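Local coordinates for protein argonaute (Marinitoga piezophila, PDB 5I4A), which cuts single-stranded DNA, and can also target RNA, using short guide RNAs that carry a 5'-hydroxyl end, at residues 40-45 with 51-56; 235-240 with 552-557. One frame throughout, in Å; residues are numbered along the deposited sequence.

Interaction 1 of 2, residues 40-45 with 51-56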
ATOM      1  N   ASN A  40       2.029  34.333   7.896  1.00 34.60           N
ATOM      2  CA  ASN A  40       1.615  33.577   9.069  1.00 32.81           C
ATOM      3  C   ASN A  40       1.819  32.076   8.916  1.00 30.96           C
ATOM      4  O   ASN A  40       1.555  31.336   9.869  1.00 30.11           O
ATOM      5  CB  ASN A  40       0.143  33.861   9.392  1.00 25.83           C
ATOM      6  CG  ASN A  40      -0.074  35.243   9.977  1.00 29.06           C
ATOM      7  OD1 ASN A  40      -0.015  35.429  11.192  1.00 28.26           O
ATOM      8  ND2 ASN A  40      -0.334  36.218   9.114  1.00 24.86           N
ATOM      9  N   ASN A  41       2.279  31.615   7.751  1.00 30.18           N
ATOM     10  CA  ASN A  41       2.423  30.185   7.466  1.00 36.71           C
ATOM     11  C   ASN A  41       1.115  29.443   7.724  1.00 38.04           C
ATOM     12  O   ASN A  41       1.101  28.312   8.213  1.00 35.91           O
ATOM     13  CB  ASN A  41       3.567  29.568   8.276  1.00 32.35           C
ATOM     14  CG  ASN A  41       4.930  29.910   7.714  1.00 26.70           C
ATOM     15  OD1 ASN A  41       5.133  29.894   6.501  1.00 31.21           O
ATOM     16  ND2 ASN A  41       5.874  30.223   8.595  1.00 30.68           N
ATOM     17  N   PHE A  42       0.004  30.092   7.388  1.00 34.16           N
ATOM     18  CA  PHE A  42      -1.320  29.583   7.734  1.00 27.75           C
ATOM     19  C   PHE A  42      -2.314  30.170   6.749  1.00 27.84           C
ATOM     20  O   PHE A  42      -2.446  31.395   6.666  1.00 31.71           O
ATOM     21  CB  PHE A  42      -1.684  29.962   9.171  1.00 27.28           C
ATOM     22  CG  PHE A  42      -2.870  29.223   9.716  1.00 28.02           C
ATOM     23  CD1 PHE A  42      -4.153  29.542   9.304  1.00 28.73           C
ATOM     24  CD2 PHE A  42      -2.703  28.215  10.652  1.00 28.00           C
ATOM     25  CE1 PHE A  42      -5.245  28.866   9.807  1.00 29.41           C
ATOM     26  CE2 PHE A  42      -3.794  27.536  11.160  1.00 29.27           C
ATOM     27  CZ  PHE A  42      -5.066  27.862  10.737  1.00 29.39           C
ATOM     28  N   LYS A  43      -3.020  29.309   6.021  1.00 27.81           N
ATOM     29  CA  LYS A  43      -3.833  29.767   4.903  1.00 28.13           C
ATOM     30  C   LYS A  43      -5.037  30.567   5.387  1.00 36.37           C
ATOM     31  O   LYS A  43      -5.816  30.099   6.224  1.00 29.43           O
ATOM     32  CB  LYS A  43      -4.295  28.577   4.063  1.00 36.59           C
ATOM     33  CG  LYS A  43      -4.876  28.965   2.711  1.00 37.82           C
ATOM     34  CD  LYS A  43      -4.857  27.793   1.741  1.00 44.09           C
ATOM     35  CE  LYS A  43      -4.995  28.266   0.301  1.00 49.86           C
ATOM     36  NZ  LYS A  43      -4.693  27.169  -0.663  1.00 45.27           N
ATOM     37  N   PHE A  44      -5.175  31.781   4.861  1.00 28.94           N
ATOM     38  CA  PHE A  44      -6.386  32.577   4.985  1.00 33.89           C
ATOM     39  C   PHE A  44      -7.293  32.307   3.790  1.00 33.61           C
ATOM     40  O   PHE A  44      -6.825  32.045   2.680  1.00 34.00           O
ATOM     41  CB  PHE A  44      -6.064  34.073   5.038  1.00 29.52           C
ATOM     42  CG  PHE A  44      -5.502  34.545   6.353  1.00 30.38           C
ATOM     43  CD1 PHE A  44      -4.269  34.099   6.799  1.00 28.62           C
ATOM     44  CD2 PHE A  44      -6.196  35.466   7.122  1.00 29.80           C
ATOM     45  CE1 PHE A  44      -3.749  34.543   8.002  1.00 32.75           C
ATOM     46  CE2 PHE A  44      -5.680  35.915   8.328  1.00 29.62           C
ATOM     47  CZ  PHE A  44      -4.456  35.456   8.767  1.00 30.65           C
ATOM     48  N   GLN A  45      -8.599  32.383   4.021  1.00 36.14           N
ATOM     49  CA  GLN A  45      -9.575  32.309   2.945  1.00 37.71           C
ATOM     50  C   GLN A  45     -10.164  33.693   2.697  1.00 31.76           C
ATOM     51  O   GLN A  45     -10.092  34.584   3.547  1.00 37.51           O
ATOM     52  CB  GLN A  45     -10.681  31.296   3.270  1.00 43.46           C
ATOM     53  CG  GLN A  45     -11.572  30.927   2.087  1.00 60.04           C
ATOM     54  CD  GLN A  45     -10.788  30.480   0.870  1.00 68.53           C
ATOM     55  OE1 GLN A  45      -9.876  29.659   0.971  1.00 74.16           O
ATOM     56  NE2 GLN A  45     -11.138  31.024  -0.291  1.00 62.66           N
ATOM     57  N   VAL A  51     -11.903  38.728   4.294  1.00 33.01           N
ATOM     58  CA  VAL A  51     -10.876  37.703   4.441  1.00 32.39           C
ATOM     59  C   VAL A  51     -10.964  37.160   5.860  1.00 37.35           C
ATOM     60  O   VAL A  51     -11.083  37.934   6.818  1.00 32.72           O
ATOM     61  CB  VAL A  51      -9.475  38.268   4.150  1.00 31.54           C
ATOM     62  CG1 VAL A  51      -8.394  37.318   4.645  1.00 30.92           C
ATOM     63  CG2 VAL A  51      -9.314  38.539   2.664  1.00 31.33           C
ATOM     64  N   TRP A  52     -10.914  35.836   6.002  1.00 38.24           N
ATOM     65  CA  TRP A  52     -11.087  35.220   7.308  1.00 35.64           C
ATOM     66  C   TRP A  52     -10.064  34.113   7.529  1.00 32.11           C
ATOM     67  O   TRP A  52      -9.401  33.642   6.600  1.00 31.63           O
ATOM     68  CB  TRP A  52     -12.512  34.678   7.496  1.00 33.58           C
ATOM     69  CG  TRP A  52     -13.115  34.024   6.290  1.00 40.20           C
ATOM     70  CD1 TRP A  52     -13.734  34.645   5.244  1.00 47.94           C
ATOM     71  CD2 TRP A  52     -13.194  32.618   6.023  1.00 41.07           C
ATOM     72  NE1 TRP A  52     -14.178  33.715   4.335  1.00 40.02           N
ATOM     73  CE2 TRP A  52     -13.858  32.464   4.791  1.00 42.92           C
ATOM     74  CE3 TRP A  52     -12.756  31.475   6.700  1.00 38.52           C
ATOM     75  CZ2 TRP A  52     -14.104  31.214   4.225  1.00 47.89           C
ATOM     76  CZ3 TRP A  52     -12.997  30.235   6.134  1.00 44.16           C
ATOM     77  CH2 TRP A  52     -13.662  30.116   4.909  1.00 44.44           C
ATOM     78  N   ILE A  53      -9.947  33.705   8.791  1.00 32.15           N
ATOM     79  CA  ILE A  53      -9.037  32.647   9.209  1.00 31.63           C
ATOM     80  C   ILE A  53      -9.721  31.827  10.294  1.00 33.52           C
ATOM     81  O   ILE A  53     -10.370  32.379  11.190  1.00 32.61           O
ATOM     82  CB  ILE A  53      -7.688  33.216   9.701  1.00 30.89           C
ATOM     83  CG1 ILE A  53      -6.715  32.083  10.039  1.00 32.16           C
ATOM     84  CG2 ILE A  53      -7.881  34.148  10.899  1.00 31.13           C
ATOM     85  CD1 ILE A  53      -5.373  32.567  10.544  1.00 29.60           C
ATOM     86  N   GLU A  54      -9.592  30.507  10.202  1.00 32.03           N
ATOM     87  CA  GLU A  54     -10.137  29.584  11.190  1.00 32.44           C
ATOM     88  C   GLU A  54      -8.978  29.004  11.991  1.00 41.32           C
ATOM     89  O   GLU A  54      -8.073  28.385  11.420  1.00 31.24           O
ATOM     90  CB  GLU A  54     -10.952  28.484  10.512  1.00 34.25           C
ATOM     91  CG  GLU A  54     -12.247  28.994   9.898  1.00 40.41           C
ATOM     92  CD  GLU A  54     -12.748  28.132   8.755  1.00 46.75           C
ATOM     93  OE1 GLU A  54     -12.002  27.237   8.305  1.00 44.80           O
ATOM     94  OE2 GLU A  54     -13.888  28.358   8.300  1.00 48.41           O
ATOM     95  N   ILE A  55      -9.003  29.215  13.304  1.00 32.85           N
ATOM     96  CA  ILE A  55      -7.876  28.867  14.167  1.00 31.40           C
ATOM     97  C   ILE A  55      -8.393  28.077  15.361  1.00 34.09           C
ATOM     98  O   ILE A  55      -9.591  28.119  15.683  1.00 32.57           O
ATOM     99  CB  ILE A  55      -7.112  30.126  14.643  1.00 32.06           C
ATOM    100  CG1 ILE A  55      -8.052  31.065  15.402  1.00 31.65           C
ATOM    101  CG2 ILE A  55      -6.449  30.829  13.474  1.00 30.51           C
ATOM    102  CD1 ILE A  55      -7.335  32.094  16.249  1.00 36.89           C
ATOM    103  N   PRO A  56      -7.513  27.345  16.041  1.00 31.38           N
ATOM    104  CA  PRO A  56      -7.892  26.766  17.332  1.00 35.11           C
ATOM    105  C   PRO A  56      -8.116  27.869  18.352  1.00 38.01           C
ATOM    106  O   PRO A  56      -7.608  28.985  18.223  1.00 31.68           O
ATOM    107  CB  PRO A  56      -6.689  25.895  17.713  1.00 35.48           C
ATOM    108  CG  PRO A  56      -5.875  25.753  16.459  1.00 39.21           C
ATOM    109  CD  PRO A  56      -6.135  26.990  15.661  1.00 34.48           C
TER
HETATM  110  O   HOH W   1      -8.580  29.506   7.410  1.00 31.14           O
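Val51 lays CG1 against the Phe44 ring, 3.8 Å from CD2, while its CA lies near Gln45 O. At Trp52 the backbones pair: Trp52 N donates to Gln45 O (2.9 Å), and Gln45 N returns a bond to Trp52 O (3.0 Å). The indole, turned between the backbone N and carbonyl carbon of its own residue (chi1 39°), swings back beside the glutamine and offers a face of its six-membered ring to Gln45 CB, a CH-pi contact at 3.5 Å from the centroid. This antiparallel, hydrogen-bonded pair adds 45-46 as an edge strand to the four-stranded sheet of the N-terminal domain, in which 51-56 also pairs with strand 16-22. Ile53 reaches between two phenylalanines: with CG1 anti to the backbone N (chi1 -176°), its CD1 sits over a face of the Phe44 ring and 3.5 Å from Phe42 CD1. Beyond Trp52 the two backbones no longer bond directly; a water accepts from Glu54 N and donates to Lys43 O, which also receives Lys93 NZ. The carboxylate of Glu54 forms a salt bridge with Arg19, while the backbone Glu54 O meets the edge of the Phe42 ring, 3.1 Å from Phe42 CZ. Ile55 brings CG2 to 4.3 Å from Phe42 CZ.

Interaction 2 of 2, residues 235-240 with 552-557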
ATOM      1  N   GLU A 235      16.548   7.270  18.817  1.00 57.29           N
ATOM      2  CA  GLU A 235      16.888   8.604  19.298  1.00 55.51           C
ATOM      3  C   GLU A 235      15.898   9.640  18.784  1.00 58.01           C
ATOM      4  O   GLU A 235      15.684  10.670  19.434  1.00 51.41           O
ATOM      5  CB  GLU A 235      18.311   8.971  18.880  1.00 55.18           C
ATOM      6  CG  GLU A 235      18.878  10.164  19.636  1.00 60.83           C
ATOM      7  CD  GLU A 235      20.180  10.669  19.050  1.00 70.57           C
ATOM      8  OE1 GLU A 235      20.426  10.427  17.849  1.00 73.98           O
ATOM      9  OE2 GLU A 235      20.955  11.309  19.793  1.00 72.98           O
ATOM     10  N   GLY A 236      15.282   9.382  17.626  1.00 58.66           N
ATOM     11  CA  GLY A 236      14.242  10.273  17.139  1.00 58.35           C
ATOM     12  C   GLY A 236      12.991  10.228  17.994  1.00 53.57           C
ATOM     13  O   GLY A 236      12.394  11.267  18.288  1.00 54.94           O
ATOM     14  N   PHE A 237      12.573   9.024  18.400  1.00 51.52           N
ATOM     15  CA  PHE A 237      11.479   8.909  19.361  1.00 47.51           C
ATOM     16  C   PHE A 237      11.819   9.624  20.661  1.00 52.49           C
ATOM     17  O   PHE A 237      10.955  10.263  21.273  1.00 47.84           O
ATOM     18  CB  PHE A 237      11.159   7.438  19.640  1.00 47.57           C
ATOM     19  CG  PHE A 237      10.299   6.779  18.592  1.00 52.82           C
ATOM     20  CD1 PHE A 237       8.950   7.081  18.490  1.00 46.41           C
ATOM     21  CD2 PHE A 237      10.834   5.831  17.732  1.00 46.95           C
ATOM     22  CE1 PHE A 237       8.155   6.467  17.537  1.00 45.85           C
ATOM     23  CE2 PHE A 237      10.044   5.215  16.775  1.00 46.39           C
ATOM     24  CZ  PHE A 237       8.704   5.535  16.677  1.00 47.72           C
ATOM     25  N   LYS A 238      13.081   9.535  21.093  1.00 58.28           N
ATOM     26  CA  LYS A 238      13.507  10.131  22.353  1.00 59.81           C
ATOM     27  C   LYS A 238      13.817  11.620  22.231  1.00 57.43           C
ATOM     28  O   LYS A 238      13.763  12.333  23.239  1.00 56.15           O
ATOM     29  CB  LYS A 238      14.728   9.377  22.897  1.00 60.56           C
ATOM     30  CG  LYS A 238      15.227   9.876  24.245  1.00 55.24           C
ATOM     31  CD  LYS A 238      15.733   8.748  25.126  1.00 56.79           C
ATOM     32  CE  LYS A 238      16.123   9.271  26.500  1.00 53.44           C
ATOM     33  NZ  LYS A 238      15.471   8.497  27.592  1.00 51.65           N
ATOM     34  N   LYS A 239      14.129  12.112  21.033  1.00 52.51           N
ATOM     35  CA  LYS A 239      14.352  13.541  20.843  1.00 57.29           C
ATOM     36  C   LYS A 239      13.059  14.333  20.689  1.00 48.19           C
ATOM     37  O   LYS A 239      13.119  15.559  20.564  1.00 48.10           O
ATOM     38  CB  LYS A 239      15.241  13.782  19.620  1.00 60.60           C
ATOM     39  CG  LYS A 239      16.724  13.915  19.937  1.00 60.76           C
ATOM     40  CD  LYS A 239      17.556  13.912  18.664  1.00 58.65           C
ATOM     41  CE  LYS A 239      18.369  15.186  18.523  1.00 53.67           C
ATOM     42  NZ  LYS A 239      18.983  15.286  17.171  1.00 55.93           N
ATOM     43  N   ILE A 240      11.902  13.664  20.700  1.00 47.80           N
ATOM     44  CA  ILE A 240      10.634  14.362  20.468  1.00 47.22           C
ATOM     45  C   ILE A 240      10.398  15.498  21.455  1.00 54.22           C
ATOM     46  O   ILE A 240      10.068  16.613  21.010  1.00 47.05           O
ATOM     47  CB  ILE A 240       9.473  13.351  20.449  1.00 50.86           C
ATOM     48  CG1 ILE A 240       9.568  12.445  19.222  1.00 46.54           C
ATOM     49  CG2 ILE A 240       8.132  14.073  20.487  1.00 46.31           C
ATOM     50  CD1 ILE A 240       8.437  11.446  19.116  1.00 46.14           C
ATOM     51  N   ASN A 552       2.939   3.826  15.534  1.00 32.75           N
ATOM     52  CA  ASN A 552       4.012   2.843  15.559  1.00 39.07           C
ATOM     53  C   ASN A 552       4.681   2.890  16.929  1.00 42.76           C
ATOM     54  O   ASN A 552       4.120   3.430  17.889  1.00 38.47           O
ATOM     55  CB  ASN A 552       4.987   3.102  14.397  1.00 32.32           C
ATOM     56  CG  ASN A 552       5.525   1.824  13.796  1.00 32.44           C
ATOM     57  OD1 ASN A 552       5.746   0.841  14.502  1.00 38.89           O
ATOM     58  ND2 ASN A 552       5.730   1.827  12.486  1.00 35.73           N
ATOM     59  N   SER A 553       5.885   2.330  17.018  1.00 37.84           N
ATOM     60  CA  SER A 553       6.581   2.182  18.289  1.00 35.56           C
ATOM     61  C   SER A 553       8.015   1.754  18.026  1.00 39.54           C
ATOM     62  O   SER A 553       8.328   1.178  16.979  1.00 39.52           O
ATOM     63  CB  SER A 553       5.888   1.155  19.184  1.00 35.61           C
ATOM     64  OG  SER A 553       6.730   0.771  20.259  1.00 40.98           O
ATOM     65  N   TYR A 554       8.883   2.030  18.999  1.00 41.13           N
ATOM     66  CA  TYR A 554      10.216   1.440  18.994  1.00 41.21           C
ATOM     67  C   TYR A 554      10.216   0.013  19.523  1.00 47.10           C
ATOM     68  O   TYR A 554      11.190  -0.714  19.304  1.00 50.63           O
ATOM     69  CB  TYR A 554      11.198   2.302  19.799  1.00 40.97           C
ATOM     70  CG  TYR A 554      10.709   2.737  21.165  1.00 50.03           C
ATOM     71  CD1 TYR A 554      10.734   1.867  22.250  1.00 48.03           C
ATOM     72  CD2 TYR A 554      10.246   4.030  21.376  1.00 48.43           C
ATOM     73  CE1 TYR A 554      10.294   2.268  23.502  1.00 43.73           C
ATOM     74  CE2 TYR A 554       9.809   4.441  22.622  1.00 50.34           C
ATOM     75  CZ  TYR A 554       9.833   3.555  23.681  1.00 52.01           C
ATOM     76  OH  TYR A 554       9.395   3.959  24.922  1.00 54.21           O
ATOM     77  N   ASP A 555       9.152  -0.402  20.207  1.00 44.15           N
ATOM     78  CA  ASP A 555       8.988  -1.797  20.580  1.00 39.06           C
ATOM     79  C   ASP A 555       8.634  -2.630  19.352  1.00 37.31           C
ATOM     80  O   ASP A 555       8.171  -2.115  18.330  1.00 41.50           O
ATOM     81  CB  ASP A 555       7.899  -1.945  21.642  1.00 47.11           C
ATOM     82  CG  ASP A 555       8.238  -1.224  22.931  1.00 53.00           C
ATOM     83  OD1 ASP A 555       9.424  -1.224  23.317  1.00 60.10           O
ATOM     84  OD2 ASP A 555       7.316  -0.659  23.556  1.00 47.06           O
ATOM     85  N   ASP A 556       8.856  -3.938  19.462  1.00 38.17           N
ATOM     86  CA  ASP A 556       8.531  -4.872  18.389  1.00 40.07           C
ATOM     87  C   ASP A 556       7.063  -5.264  18.509  1.00 38.50           C
ATOM     88  O   ASP A 556       6.662  -5.916  19.479  1.00 46.78           O
ATOM     89  CB  ASP A 556       9.425  -6.107  18.439  1.00 43.79           C
ATOM     90  CG  ASP A 556       9.063  -7.128  17.378  1.00 47.84           C
ATOM     91  OD1 ASP A 556       8.686  -6.713  16.263  1.00 49.76           O
ATOM     92  OD2 ASP A 556       9.146  -8.342  17.658  1.00 56.52           O
ATOM     93  N   LEU A 557       6.265  -4.872  17.519  1.00 33.83           N
ATOM     94  CA  LEU A 557       4.843  -5.179  17.483  1.00 37.44           C
ATOM     95  C   LEU A 557       4.480  -6.111  16.334  1.00 35.17           C
ATOM     96  O   LEU A 557       3.291  -6.319  16.070  1.00 40.17           O
ATOM     97  CB  LEU A 557       4.033  -3.884  17.385  1.00 33.56           C
ATOM     98  CG  LEU A 557       4.308  -2.856  18.485  1.00 35.07           C
ATOM     99  CD1 LEU A 557       3.699  -1.512  18.129  1.00 33.30           C
ATOM    100  CD2 LEU A 557       3.772  -3.352  19.813  1.00 38.42           C
TER
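One face of the Phe237 ring is covered by the backbone of Tyr554, whose N lies 4.0 Å above the ring plane toward the rim, and the same tyrosine turns the edge of its ring toward Phe237. The pair is T-shaped (edge-to-face), with planes at 74° and centroids 5.7 Å apart; Tyr554 CD2 does the touching, 3.9 Å from Phe237 CG, which lies near the plane of the tyrosine ring. This joins helix 234-238 of linker L2 to the PIWI domain, which has an RNase H fold, through the loop between strands 539-546 and 560-565. Tyr554 CG is tucked between the backbone N and carbonyl carbon of its own residue (chi1 48°), which sets the ring beside the main chain that covers Phe237. Tyr5 stacks on the tyrosine ring and Phe234 meets it edge-to-face, while Pro150 of strand 143-156 touches Phe237. Farther along the phenylalanine, CZ approaches Ser553 C. Replacing Phe237 by an alanine is likely to open a gap beside the 553-554 backbone and take away the face that meets Tyr554 CD2. Tyr554 N is buried here without a hydrogen-bond partner. Within the loop, Asn552 OD1 accepts from Ser553 N, and an ST turn follows, in which Ser553 OG accepts from Asp555 N at 2.7 Å.

Overall arrangement
Interaction 1 closes along the chain before interaction 2 opens, and the two do not touch: their centres are 33 Å apart and their nearest atoms about 19 Å. The first is internal to the N-terminal domain, in the PAZ lobe, and its segments are near neighbours in sequence. By contrast, 235-240 and 552-557 are separated by 311 residues, and their contact bridges the two lobes, from linker L2 to the PIWI domain. Both lie away from Asp449, Glu485, Asp519 and Asn627, the probable catalytic residues of the PIWI domain. The bound nucleic acid comes closer to interaction 1, about 7 Å at the nearest atom, than to interaction 2, about 12 Å.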